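Local atomic coordinates of flagellar motor switch protein FliG (Aquifex aeolicus, PDB entry 3HJL), a protein that probably forms part of the rotor-mounted switch complex at the base of the flagellar basal body, contacting motor components that set the direction of flagellar rotation. Residues E107-E112 with I181-I186; F136-S141 with A165-V170; E253-V258 with S280-R285; A266-P271 with E295-V300. One frame throughout, in Å; residues are numbered along the deposited sequence.

How the contacts relate
From the N terminus, the chain runs along helix 93-114, where contact 1 opens, and returns to it through helix 172-193, closing a loop of some seventy residues. Within that loop lies contact 2, joining the turn after helix 130-137 to the segment after helix 154-166. The two touch, Leu-110 CD1 lying 3.7 Å from Gln-139 O; contact 1 ties helix 93-114 to the middle domain, while contact 2 stays within that domain. Contacts 3 and 4 follow later, in the C-terminal domain. Their segments alternate, so the loops cross: helices 248-255 and 260-268 are joined in turn to the connections leading into and out of helix 284-296, the contact centres lying about 17 Å apart.

Contact 1 of 4, residues E107-E112 with I181-I186; sequences EKILKE and ILLEEI
Leu-183 meets Ile-109 and Glu-112 chiefly through its CD1 methyl, a compact example of how one leucine can join two helices. With CG beside the backbone N and anti to the carbonyl carbon (chi1 -73°), the side chain reaches from helix 172-193 toward helix 93-114 and sets CD1 against one turn of it. There CD1 lies 4.1 Å from the Glu-112 CB and 4.2 Å from the Ile-109 CG2. The backbone also takes part, since the Ile-109 O is 4.1 Å from the Leu-183 CD1. No hydrogen bond crosses between the segments; the contact is one of van der Waals packing.

The packed side is that of Ile-109, a buried residue whose side chain also touches Lys-176, Ala-179 and Gln-180 of the helix carrying Leu-183. Leu-183 itself continues onto Ile-113, one turn further along from Ile-109. The other side is looser and polar. Glu-112 offers only the aliphatic start of its side chain to Leu-183; the chain then bends at chi2 (-65°), carrying the carboxylate away from the leucine methyl, and OE2 forms a salt bridge with Lys-115, just beyond the helix. Packing of this kind is consistent with the armadillo-type, all-helical superhelix described for FliG, and here it joins helix 93-114 to the long helix of the FliG middle domain.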
loop_
_atom_site.group_PDB
_atom_site.type_symbol
_atom_site.label_atom_id
_atom_site.label_comp_id
_atom_site.label_asym_id
_atom_site.label_seq_id
_atom_site.Cartn_x
_atom_site.Cartn_y
_atom_site.Cartn_z
ATOM N N GLU A 107 -7.251 14.087 -9.016
ATOM C CA GLU A 107 -7.458 14.111 -10.468
ATOM C C GLU A 107 -6.774 12.930 -11.162
ATOM O O GLU A 107 -7.363 12.300 -12.035
ATOM C CB GLU A 107 -6.962 15.433 -11.071
ATOM C CG GLU A 107 -7.047 15.492 -12.611
ATOM C CD GLU A 107 -6.751 16.871 -13.171
ATOM O OE1 GLU A 107 -5.741 17.021 -13.889
ATOM O OE2 GLU A 107 -7.516 17.808 -12.880
ATOM N N LYS A 108 -5.540 12.637 -10.767
ATOM C CA LYS A 108 -4.785 11.508 -11.322
ATOM C C LYS A 108 -5.500 10.162 -11.057
ATOM O O LYS A 108 -5.587 9.321 -11.932
ATOM C CB LYS A 108 -3.367 11.509 -10.733
ATOM C CG LYS A 108 -2.478 10.314 -11.097
ATOM C CD LYS A 108 -1.040 10.473 -10.551
ATOM C CE LYS A 108 -0.969 10.585 -9.008
ATOM N NZ LYS A 108 -1.671 9.478 -8.273
ATOM N N ILE A 109 -5.996 9.985 -9.844
ATOM C CA ILE A 109 -6.734 8.793 -9.468
ATOM C C ILE A 109 -8.008 8.641 -10.298
ATOM O O ILE A 109 -8.259 7.571 -10.859
ATOM C CB ILE A 109 -7.079 8.806 -7.945
ATOM C CG1 ILE A 109 -5.809 8.641 -7.079
ATOM C CG2 ILE A 109 -8.052 7.724 -7.601
ATOM C CD1 ILE A 109 -5.020 7.365 -7.348
ATOM N N LEU A 110 -8.786 9.716 -10.411
ATOM C CA LEU A 110 -10.036 9.682 -11.177
ATOM C C LEU A 110 -9.809 9.515 -12.695
ATOM O O LEU A 110 -10.653 8.949 -13.384
ATOM C CB LEU A 110 -10.913 10.902 -10.849
ATOM C CG LEU A 110 -11.434 11.030 -9.391
ATOM C CD1 LEU A 110 -12.265 12.306 -9.231
ATOM C CD2 LEU A 110 -12.257 9.835 -8.906
ATOM N N LYS A 111 -8.656 9.957 -13.206
ATOM C CA LYS A 111 -8.278 9.684 -14.605
ATOM C C LYS A 111 -8.028 8.187 -14.853
ATOM O O LYS A 111 -8.342 7.678 -15.926
ATOM C CB LYS A 111 -7.039 10.478 -15.017
ATOM C CG LYS A 111 -7.305 11.930 -15.368
ATOM C CD LYS A 111 -6.005 12.629 -15.772
ATOM C CE LYS A 111 -6.242 14.087 -16.154
ATOM N NZ LYS A 111 -5.004 14.731 -16.684
ATOM N N GLU A 112 -7.426 7.501 -13.879
ATOM C CA GLU A 112 -7.235 6.053 -13.959
ATOM C C GLU A 112 -8.563 5.303 -13.927
ATOM O O GLU A 112 -8.701 4.255 -14.567
ATOM C CB GLU A 112 -6.337 5.554 -12.828
ATOM C CG GLU A 112 -4.900 6.026 -12.917
ATOM C CD GLU A 112 -4.161 5.490 -14.144
ATOM O OE1 GLU A 112 -4.235 4.263 -14.423
ATOM O OE2 GLU A 112 -3.492 6.305 -14.813
ATOM N N ILE A 181 -9.655 2.180 -3.606
ATOM C CA ILE A 181 -10.158 0.839 -3.222
ATOM C C ILE A 181 -10.742 0.100 -4.438
ATOM O O ILE A 181 -10.622 -1.128 -4.544
ATOM C CB ILE A 181 -11.247 0.922 -2.094
ATOM C CG1 ILE A 181 -10.619 1.346 -0.757
ATOM C CG2 ILE A 181 -12.003 -0.432 -1.913
ATOM C CD1 ILE A 181 -9.588 0.366 -0.195
ATOM N N LEU A 182 -11.370 0.852 -5.339
ATOM C CA LEU A 182 -11.953 0.298 -6.563
ATOM C C LEU A 182 -10.810 -0.141 -7.511
ATOM O O LEU A 182 -10.878 -1.221 -8.103
ATOM C CB LEU A 182 -12.904 1.327 -7.230
ATOM C CG LEU A 182 -13.974 0.791 -8.214
ATOM C CD1 LEU A 182 -15.168 1.747 -8.386
ATOM C CD2 LEU A 182 -13.362 0.470 -9.576
ATOM N N LEU A 183 -9.732 0.651 -7.586
ATOM C CA LEU A 183 -8.564 0.298 -8.418
ATOM C C LEU A 183 -7.830 -0.946 -7.915
ATOM O O LEU A 183 -7.392 -1.763 -8.702
ATOM C CB LEU A 183 -7.594 1.483 -8.531
ATOM C CG LEU A 183 -8.108 2.605 -9.440
ATOM C CD1 LEU A 183 -7.347 3.903 -9.211
ATOM C CD2 LEU A 183 -8.041 2.157 -10.908
ATOM N N GLU A 184 -7.692 -1.058 -6.602
ATOM C CA GLU A 184 -7.137 -2.251 -5.949
ATOM C C GLU A 184 -8.009 -3.503 -6.113
ATOM O O GLU A 184 -7.493 -4.615 -6.203
ATOM C CB GLU A 184 -6.950 -1.978 -4.454
ATOM C CG GLU A 184 -5.820 -1.013 -4.186
ATOM C CD GLU A 184 -5.756 -0.519 -2.748
ATOM O OE1 GLU A 184 -6.790 -0.495 -2.033
ATOM O OE2 GLU A 184 -4.649 -0.130 -2.345
ATOM N N GLU A 185 -9.324 -3.319 -6.104
ATOM C CA GLU A 185 -10.263 -4.411 -6.331
ATOM C C GLU A 185 -10.173 -4.933 -7.776
ATOM O O GLU A 185 -10.306 -6.126 -8.018
ATOM C CB GLU A 185 -11.691 -3.940 -6.022
ATOM C CG GLU A 185 -12.755 -5.042 -6.056
ATOM C CD GLU A 185 -12.431 -6.216 -5.135
ATOM O OE1 GLU A 185 -11.925 -5.974 -4.013
ATOM O OE2 GLU A 185 -12.674 -7.375 -5.541
ATOM N N ILE A 186 -9.966 -4.024 -8.720
ATOM C CA ILE A 186 -9.783 -4.367 -10.133
ATOM C C ILE A 186 -8.477 -5.138 -10.307
ATOM O O ILE A 186 -8.414 -6.124 -11.042
ATOM C CB ILE A 186 -9.766 -3.074 -11.016
ATOM C CG1 ILE A 186 -11.165 -2.456 -11.060
ATOM C CG2 ILE A 186 -9.295 -3.385 -12.440
ATOM C CD1 ILE A 186 -11.196 -1.021 -11.511
#

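Contact 2 of 4, residues F136-S141 with A165-V170; sequences FLSQLS and ATLENV
Ser-138 and Gln-139 meet Leu-167 and Val-170 in a surface contact between two inter-helix connections of the FliG middle domain, part of an all-helical, armadillo-type superhelix. One connection is a type I beta turn, Leu-137 to Leu-140, after helix 130-137; the other follows helix 154-166. Leu-167 extends toward the turn and brings its CD1 to 3.6 Å from the Ser-138 CB, while its side chain also lies on Leu-135 and on Gln-131 of the EHPQR motif. The Arg-163 side chain, in the same motif, lies about 6 Å from that of Leu-167.

Gln-139 and Val-170 approach from opposite directions. The glutamine chain folds at chi2 (-57°), bringing its amide to the isopropyl group, with NE2 3.4 Å from the Val-170 CG1 and 3.9 Å from the Val-170 CG2. With an alanine here, the Val-170 methyls would probably lose the amide covering one side of them, and the Ser-138 hydroxyl a donor. That hydroxyl is also hydrogen-bonded to the Leu-135 carbonyl, tying the serine to the preceding turn. The bond that fixes the amide is almost straight: Gln-139 NE2 donates to the Ser-138 OG at 3.1 Å, with an N-H...O angle of 174°, practically within the amide plane.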
loop_
_atom_site.group_PDB
_atom_site.type_symbol
_atom_site.label_atom_id
_atom_site.label_comp_id
_atom_site.label_asym_id
_atom_site.label_seq_id
_atom_site.Cartn_x
_atom_site.Cartn_y
_atom_site.Cartn_z
ATOM N N PHE A 136 -19.526 9.122 -5.772
ATOM C CA PHE A 136 -18.479 8.709 -6.735
ATOM C C PHE A 136 -18.750 9.268 -8.141
ATOM O O PHE A 136 -17.862 9.857 -8.763
ATOM C CB PHE A 136 -18.402 7.175 -6.792
ATOM C CG PHE A 136 -17.254 6.637 -7.621
ATOM C CD1 PHE A 136 -15.978 6.574 -7.096
ATOM C CD2 PHE A 136 -17.471 6.134 -8.897
ATOM C CE1 PHE A 136 -14.928 6.059 -7.839
ATOM C CE2 PHE A 136 -16.416 5.622 -9.656
ATOM C CZ PHE A 136 -15.149 5.578 -9.121
ATOM N N LEU A 137 -19.974 9.072 -8.636
ATOM C CA LEU A 137 -20.360 9.570 -9.953
ATOM C C LEU A 137 -20.361 11.093 -10.049
ATOM O O LEU A 137 -20.067 11.623 -11.112
ATOM C CB LEU A 137 -21.724 9.010 -10.403
ATOM C CG LEU A 137 -21.826 7.510 -10.733
ATOM C CD1 LEU A 137 -23.166 7.212 -11.376
ATOM C CD2 LEU A 137 -20.717 7.045 -11.640
ATOM N N SER A 138 -20.644 11.792 -8.943
ATOM C CA SER A 138 -20.609 13.270 -8.917
ATOM C C SER A 138 -19.250 13.847 -9.352
ATOM O O SER A 138 -19.201 14.955 -9.864
ATOM C CB SER A 138 -20.938 13.821 -7.518
ATOM O OG SER A 138 -19.807 13.767 -6.647
ATOM N N GLN A 139 -18.167 13.092 -9.134
ATOM C CA GLN A 139 -16.801 13.526 -9.464
ATOM C C GLN A 139 -16.283 13.084 -10.828
ATOM O O GLN A 139 -15.179 13.469 -11.201
ATOM C CB GLN A 139 -15.828 13.027 -8.380
ATOM C CG GLN A 139 -16.115 13.558 -6.987
ATOM C CD GLN A 139 -16.116 15.056 -6.945
ATOM O OE1 GLN A 139 -15.062 15.695 -6.988
ATOM N NE2 GLN A 139 -17.306 15.637 -6.892
ATOM N N LEU A 140 -17.057 12.280 -11.563
ATOM C CA LEU A 140 -16.641 11.788 -12.876
ATOM C C LEU A 140 -17.159 12.706 -13.978
ATOM O O LEU A 140 -17.986 13.570 -13.727
ATOM C CB LEU A 140 -17.158 10.369 -13.114
ATOM C CG LEU A 140 -16.697 9.274 -12.159
ATOM C CD1 LEU A 140 -17.376 7.952 -12.551
ATOM C CD2 LEU A 140 -15.191 9.136 -12.149
ATOM N N SER A 141 -16.662 12.507 -15.200
ATOM C CA SER A 141 -17.118 13.284 -16.339
ATOM C C SER A 141 -18.549 12.831 -16.660
ATOM O O SER A 141 -18.868 11.658 -16.465
ATOM C CB SER A 141 -16.191 13.086 -17.553
ATOM O OG SER A 141 -16.369 11.821 -18.161
ATOM N N ALA A 165 -28.583 14.659 -7.478
ATOM C CA ALA A 165 -29.373 15.899 -7.509
ATOM C C ALA A 165 -29.424 16.632 -6.165
ATOM O O ALA A 165 -29.402 17.865 -6.121
ATOM C CB ALA A 165 -30.812 15.604 -7.999
ATOM N N THR A 166 -29.515 15.869 -5.080
ATOM C CA THR A 166 -29.624 16.432 -3.738
ATOM C C THR A 166 -28.273 16.826 -3.114
ATOM O O THR A 166 -28.259 17.462 -2.060
ATOM C CB THR A 166 -30.361 15.452 -2.792
ATOM O OG1 THR A 166 -29.634 14.221 -2.716
ATOM C CG2 THR A 166 -31.750 15.168 -3.307
ATOM N N LEU A 167 -27.151 16.464 -3.752
ATOM C CA LEU A 167 -25.819 16.799 -3.217
ATOM C C LEU A 167 -25.594 18.293 -3.193
ATOM O O LEU A 167 -25.918 18.988 -4.152
ATOM C CB LEU A 167 -24.675 16.147 -4.036
ATOM C CG LEU A 167 -24.494 14.623 -3.962
ATOM C CD1 LEU A 167 -23.346 14.159 -4.842
ATOM C CD2 LEU A 167 -24.275 14.152 -2.532
ATOM N N GLU A 168 -25.126 18.785 -2.053
ATOM C CA GLU A 168 -24.677 20.173 -1.904
ATOM C C GLU A 168 -23.170 20.242 -1.652
ATOM O O GLU A 168 -22.563 21.281 -1.881
ATOM C CB GLU A 168 -25.413 20.839 -0.748
ATOM C CG GLU A 168 -26.913 20.990 -0.975
ATOM C CD GLU A 168 -27.654 21.343 0.294
ATOM O OE1 GLU A 168 -27.096 22.096 1.124
ATOM O OE2 GLU A 168 -28.788 20.850 0.467
ATOM N N ASN A 169 -22.596 19.139 -1.152
ATOM C CA ASN A 169 -21.175 19.021 -0.829
ATOM C C ASN A 169 -20.671 17.613 -1.165
ATOM O O ASN A 169 -21.447 16.650 -1.206
ATOM C CB ASN A 169 -20.962 19.217 0.682
ATOM C CG ASN A 169 -21.032 20.662 1.113
ATOM O OD1 ASN A 169 -20.119 21.441 0.851
ATOM N ND2 ASN A 169 -22.063 20.999 1.872
ATOM N N VAL A 170 -19.360 17.503 -1.338
ATOM C CA VAL A 170 -18.679 16.225 -1.517
ATOM C C VAL A 170 -17.273 16.331 -0.932
ATOM O O VAL A 170 -16.548 17.246 -1.279
ATOM C CB VAL A 170 -18.566 15.820 -3.028
ATOM C CG1 VAL A 170 -17.951 16.937 -3.845
ATOM C CG2 VAL A 170 -17.731 14.561 -3.179
#

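Contact 3 of 4, residues E253-V258 with S280-R285; sequences EILKVV and SNMSKR
Leu-255 and Met-282 both place CG anti to the carbonyl carbon (chi1 -71° and -53°), and these torsions send their side chains across each other at about a right angle. The methionine chain stays extended beyond CG, so that it meets the leucine at two points: its CE lies 3.9 Å from the Leu-255 CD2, and its CG 4.1 Å from the Leu-255 CD1. The CD1 branch reaches further, to Asn-281, where it rests 3.9 Å from the Asn-281 CB and as close to that residue's carbonyl O. One forked side chain therefore spans two successive residues of the connection by van der Waals contact, with no hydrogen bond between the segments.

The polar end of Asn-281 has a different task, its ND2 being hydrogen-bonded to Asp-248, at the start of the helix that carries Leu-255. From helix 260-268, Leu-263 touches both Leu-255 and Met-282, and Phe-278 packs on Leu-255 as well. Just beyond Met-282, Ser-283 turns its hydroxyl to the backbone N of Ala-286. Helix 248-255 is thus packed against a short connection that leads directly into a serine N-cap, the classical start of an alpha helix, in the all-helical C-terminal domain of FliG.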
loop_
_atom_site.group_PDB
_atom_site.type_symbol
_atom_site.label_atom_id
_atom_site.label_comp_id
_atom_site.label_asym_id
_atom_site.label_seq_id
_atom_site.Cartn_x
_atom_site.Cartn_y
_atom_site.Cartn_z
ATOM N N GLU A 253 28.261 -41.104 -2.847
ATOM C CA GLU A 253 28.957 -39.937 -2.293
ATOM C C GLU A 253 28.080 -39.127 -1.333
ATOM O O GLU A 253 28.588 -38.539 -0.375
ATOM C CB GLU A 253 29.478 -39.033 -3.414
ATOM C CG GLU A 253 30.467 -39.695 -4.381
ATOM C CD GLU A 253 31.714 -40.253 -3.703
ATOM O OE1 GLU A 253 32.136 -39.719 -2.651
ATOM O OE2 GLU A 253 32.279 -41.227 -4.238
ATOM N N ILE A 254 26.772 -39.087 -1.604
ATOM C CA ILE A 254 25.807 -38.423 -0.721
ATOM C C ILE A 254 25.665 -39.202 0.601
ATOM O O ILE A 254 25.662 -38.607 1.681
ATOM C CB ILE A 254 24.419 -38.278 -1.400
ATOM C CG1 ILE A 254 24.485 -37.278 -2.556
ATOM C CG2 ILE A 254 23.384 -37.802 -0.397
ATOM C CD1 ILE A 254 23.348 -37.433 -3.553
ATOM N N LEU A 255 25.560 -40.529 0.504
ATOM C CA LEU A 255 25.484 -41.406 1.682
ATOM C C LEU A 255 26.737 -41.326 2.575
ATOM O O LEU A 255 26.660 -41.579 3.781
ATOM C CB LEU A 255 25.235 -42.858 1.253
ATOM C CG LEU A 255 23.842 -43.170 0.698
ATOM C CD1 LEU A 255 23.830 -44.498 -0.049
ATOM C CD2 LEU A 255 22.808 -43.177 1.823
ATOM N N LYS A 256 27.882 -40.995 1.978
ATOM C CA LYS A 256 29.123 -40.750 2.735
ATOM C C LYS A 256 29.088 -39.472 3.610
ATOM O O LYS A 256 29.803 -39.401 4.599
ATOM C CB LYS A 256 30.332 -40.691 1.780
ATOM C CG LYS A 256 30.762 -42.056 1.243
ATOM C CD LYS A 256 31.798 -41.943 0.126
ATOM C CE LYS A 256 32.254 -43.328 -0.343
ATOM N NZ LYS A 256 33.089 -43.280 -1.578
ATOM N N VAL A 257 28.235 -38.501 3.264
ATOM C CA VAL A 257 28.180 -37.192 3.962
ATOM C C VAL A 257 26.913 -36.959 4.805
ATOM O O VAL A 257 27.016 -36.456 5.929
ATOM C CB VAL A 257 28.372 -35.995 2.971
ATOM C CG1 VAL A 257 27.413 -36.079 1.812
ATOM C CG2 VAL A 257 28.217 -34.656 3.695
ATOM N N VAL A 258 25.733 -37.303 4.273
ATOM C CA VAL A 258 24.468 -37.063 5.001
ATOM C C VAL A 258 24.322 -37.886 6.289
ATOM O O VAL A 258 24.764 -39.031 6.371
ATOM C CB VAL A 258 23.163 -37.279 4.128
ATOM C CG1 VAL A 258 23.055 -36.235 3.055
ATOM C CG2 VAL A 258 23.093 -38.687 3.538
ATOM N N SER A 280 19.051 -48.903 -2.306
ATOM C CA SER A 280 19.773 -49.830 -3.190
ATOM C C SER A 280 21.281 -49.583 -3.242
ATOM O O SER A 280 22.014 -50.421 -3.757
ATOM C CB SER A 280 19.219 -49.758 -4.610
ATOM O OG SER A 280 19.473 -48.489 -5.180
ATOM N N ASN A 281 21.727 -48.421 -2.762
ATOM C CA ASN A 281 23.150 -48.070 -2.719
ATOM C C ASN A 281 23.800 -48.251 -1.337
ATOM O O ASN A 281 24.999 -48.009 -1.179
ATOM C CB ASN A 281 23.341 -46.643 -3.243
ATOM C CG ASN A 281 23.203 -46.560 -4.762
ATOM O OD1 ASN A 281 23.894 -47.264 -5.493
ATOM N ND2 ASN A 281 22.312 -45.696 -5.236
ATOM N N MET A 282 23.016 -48.692 -0.351
ATOM C CA MET A 282 23.550 -49.070 0.964
ATOM C C MET A 282 23.847 -50.569 0.942
ATOM O O MET A 282 23.535 -51.259 -0.034
ATOM C CB MET A 282 22.522 -48.802 2.072
ATOM C CG MET A 282 21.959 -47.396 2.115
ATOM S SD MET A 282 20.690 -47.252 3.378
ATOM C CE MET A 282 19.984 -45.656 2.970
ATOM N N SER A 283 24.434 -51.069 2.026
ATOM C CA SER A 283 24.641 -52.502 2.196
ATOM C C SER A 283 23.306 -53.131 2.608
ATOM O O SER A 283 22.379 -52.425 3.028
ATOM C CB SER A 283 25.708 -52.770 3.263
ATOM O OG SER A 283 25.329 -52.199 4.502
ATOM N N LYS A 284 23.217 -54.448 2.464
ATOM C CA LYS A 284 22.014 -55.216 2.811
ATOM C C LYS A 284 21.568 -54.960 4.256
ATOM O O LYS A 284 20.393 -54.702 4.512
ATOM C CB LYS A 284 22.288 -56.719 2.597
ATOM C CG LYS A 284 21.114 -57.659 2.880
ATOM C CD LYS A 284 21.502 -59.111 2.605
ATOM C CE LYS A 284 20.416 -60.088 3.045
ATOM N NZ LYS A 284 20.187 -60.059 4.522
ATOM N N ARG A 285 22.523 -55.024 5.179
ATOM C CA ARG A 285 22.264 -54.818 6.611
ATOM C C ARG A 285 21.966 -53.358 6.968
ATOM O O ARG A 285 21.101 -53.100 7.811
ATOM C CB ARG A 285 23.440 -55.347 7.454
ATOM C CG ARG A 285 24.723 -54.525 7.353
ATOM C CD ARG A 285 25.870 -55.212 8.020
ATOM N NE ARG A 285 27.054 -54.351 8.018
ATOM C CZ ARG A 285 27.885 -54.196 6.988
ATOM N NH1 ARG A 285 27.643 -54.754 5.798
ATOM N NH2 ARG A 285 28.938 -53.410 7.136
#

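Contact 4 of 4, residues A266-P271 with E295-V300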
loop_
_atom_site.group_PDB
_atom_site.type_symbol
_atom_site.label_atom_id
_atom_site.label_comp_id
_atom_site.label_asym_id
_atom_site.label_seq_id
_atom_site.Cartn_x
_atom_site.Cartn_y
_atom_site.Cartn_z
ATOM N N ALA A 266 13.782 -37.275 5.910
ATOM C CA ALA A 266 13.573 -36.777 4.540
ATOM C C ALA A 266 12.833 -37.772 3.662
ATOM O O ALA A 266 11.992 -37.378 2.845
ATOM C CB ALA A 266 14.907 -36.436 3.893
ATOM N N LEU A 267 13.177 -39.050 3.808
ATOM C CA LEU A 267 12.576 -40.108 3.002
ATOM C C LEU A 267 11.159 -40.512 3.418
ATOM O O LEU A 267 10.481 -41.175 2.653
ATOM C CB LEU A 267 13.499 -41.327 2.919
ATOM C CG LEU A 267 14.794 -41.149 2.102
ATOM C CD1 LEU A 267 15.608 -42.398 2.159
ATOM C CD2 LEU A 267 14.524 -40.786 0.647
ATOM N N LEU A 268 10.703 -40.094 4.602
ATOM C CA LEU A 268 9.316 -40.363 5.034
ATOM C C LEU A 268 8.300 -39.737 4.085
ATOM O O LEU A 268 7.293 -40.362 3.754
ATOM C CB LEU A 268 9.051 -39.840 6.455
ATOM C CG LEU A 268 9.681 -40.564 7.637
ATOM C CD1 LEU A 268 9.359 -39.808 8.921
ATOM C CD2 LEU A 268 9.173 -42.001 7.723
ATOM N N GLY A 269 8.576 -38.505 3.651
ATOM C CA GLY A 269 7.729 -37.803 2.677
ATOM C C GLY A 269 8.248 -37.866 1.245
ATOM O O GLY A 269 7.939 -36.977 0.441
ATOM N N ALA A 270 9.006 -38.923 0.915
ATOM C CA ALA A 270 9.614 -39.085 -0.411
ATOM C C ALA A 270 8.895 -40.185 -1.197
ATOM O O ALA A 270 8.359 -41.124 -0.589
ATOM C CB ALA A 270 11.088 -39.429 -0.276
ATOM N N PRO A 271 8.863 -40.070 -2.552
ATOM C CA PRO A 271 8.305 -41.146 -3.378
ATOM C C PRO A 271 9.096 -42.443 -3.253
ATOM O O PRO A 271 10.280 -42.414 -2.911
ATOM C CB PRO A 271 8.416 -40.592 -4.802
ATOM C CG PRO A 271 8.524 -39.134 -4.643
ATOM C CD PRO A 271 9.266 -38.917 -3.382
ATOM N N GLU A 295 10.438 -46.904 10.510
ATOM C CA GLU A 295 9.163 -47.181 11.200
ATOM C C GLU A 295 9.252 -46.809 12.694
ATOM O O GLU A 295 8.267 -46.367 13.291
ATOM C CB GLU A 295 8.761 -48.653 11.041
ATOM C CG GLU A 295 7.352 -48.987 11.581
ATOM C CD GLU A 295 6.912 -50.423 11.297
ATOM O OE1 GLU A 295 7.229 -50.947 10.207
ATOM O OE2 GLU A 295 6.217 -51.016 12.152
ATOM N N ALA A 296 10.445 -46.980 13.276
ATOM C CA ALA A 296 10.724 -46.641 14.681
ATOM C C ALA A 296 10.503 -45.167 15.058
ATOM O O ALA A 296 10.299 -44.860 16.233
ATOM C CB ALA A 296 12.153 -47.038 15.026
ATOM N N LEU A 297 10.593 -44.267 14.075
ATOM C CA LEU A 297 10.441 -42.824 14.303
ATOM C C LEU A 297 9.046 -42.392 14.781
ATOM O O LEU A 297 8.927 -41.462 15.581
ATOM C CB LEU A 297 10.791 -42.047 13.028
ATOM C CG LEU A 297 12.243 -42.082 12.552
ATOM C CD1 LEU A 297 12.344 -41.482 11.163
ATOM C CD2 LEU A 297 13.175 -41.356 13.529
ATOM N N GLY A 298 8.000 -43.041 14.269
ATOM C CA GLY A 298 6.630 -42.684 14.629
ATOM C C GLY A 298 6.191 -41.438 13.870
ATOM O O GLY A 298 6.795 -41.098 12.848
ATOM N N PRO A 299 5.155 -40.731 14.373
ATOM C CA PRO A 299 4.635 -39.573 13.631
ATOM C C PRO A 299 5.578 -38.362 13.637
ATOM O O PRO A 299 5.855 -37.801 14.697
ATOM C CB PRO A 299 3.330 -39.248 14.358
ATOM C CG PRO A 299 3.533 -39.741 15.747
ATOM C CD PRO A 299 4.427 -40.947 15.639
ATOM N N VAL A 300 6.062 -37.991 12.454
ATOM C CA VAL A 300 6.985 -36.867 12.268
ATOM C C VAL A 300 6.262 -35.756 11.522
ATOM O O VAL A 300 5.592 -36.023 10.525
ATOM C CB VAL A 300 8.210 -37.299 11.433
ATOM C CG1 VAL A 300 9.098 -36.110 11.131
ATOM C CG2 VAL A 300 8.992 -38.401 12.160
#
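Leu-268 reaches across to Leu-297 and Val-300 with its CD1 methyl. Its CG stands beside the backbone N (chi1 -72°), and the chain continues extended into CD1, which carries this branch well clear of its own helix. At its end CD1 lies 3.6 Å from the Val-300 CG2 and 3.7 Å from the Val-300 CB, so the leucine methyl bears on one flank of the valine. The two side chains cross at about a right angle. Val-300 has CG1 anti to its backbone nitrogen (chi1 175°), which puts CG2, the branch beside that nitrogen, against the leucine.

Leu-297 adds a lighter touch, its CD1 being 4.1 Å from the Leu-268 CD1. Here, in the all-helical C-terminal domain of this armadillo-type superhelical protein, the end of helix 260-268 meets the connection that follows helix 284-296: the helix supplies Leu-268, and the connection supplies the other two. Between these two, Gly-298 takes a positive phi (78°), a conformation that favours glycine, as the backbone leaves its helical course. Ile-265, a turn earlier on helix 260-268, touches both Leu-297 and Val-300. From helix 302-320, Ile-305 packs on Leu-268 and Val-300 alike.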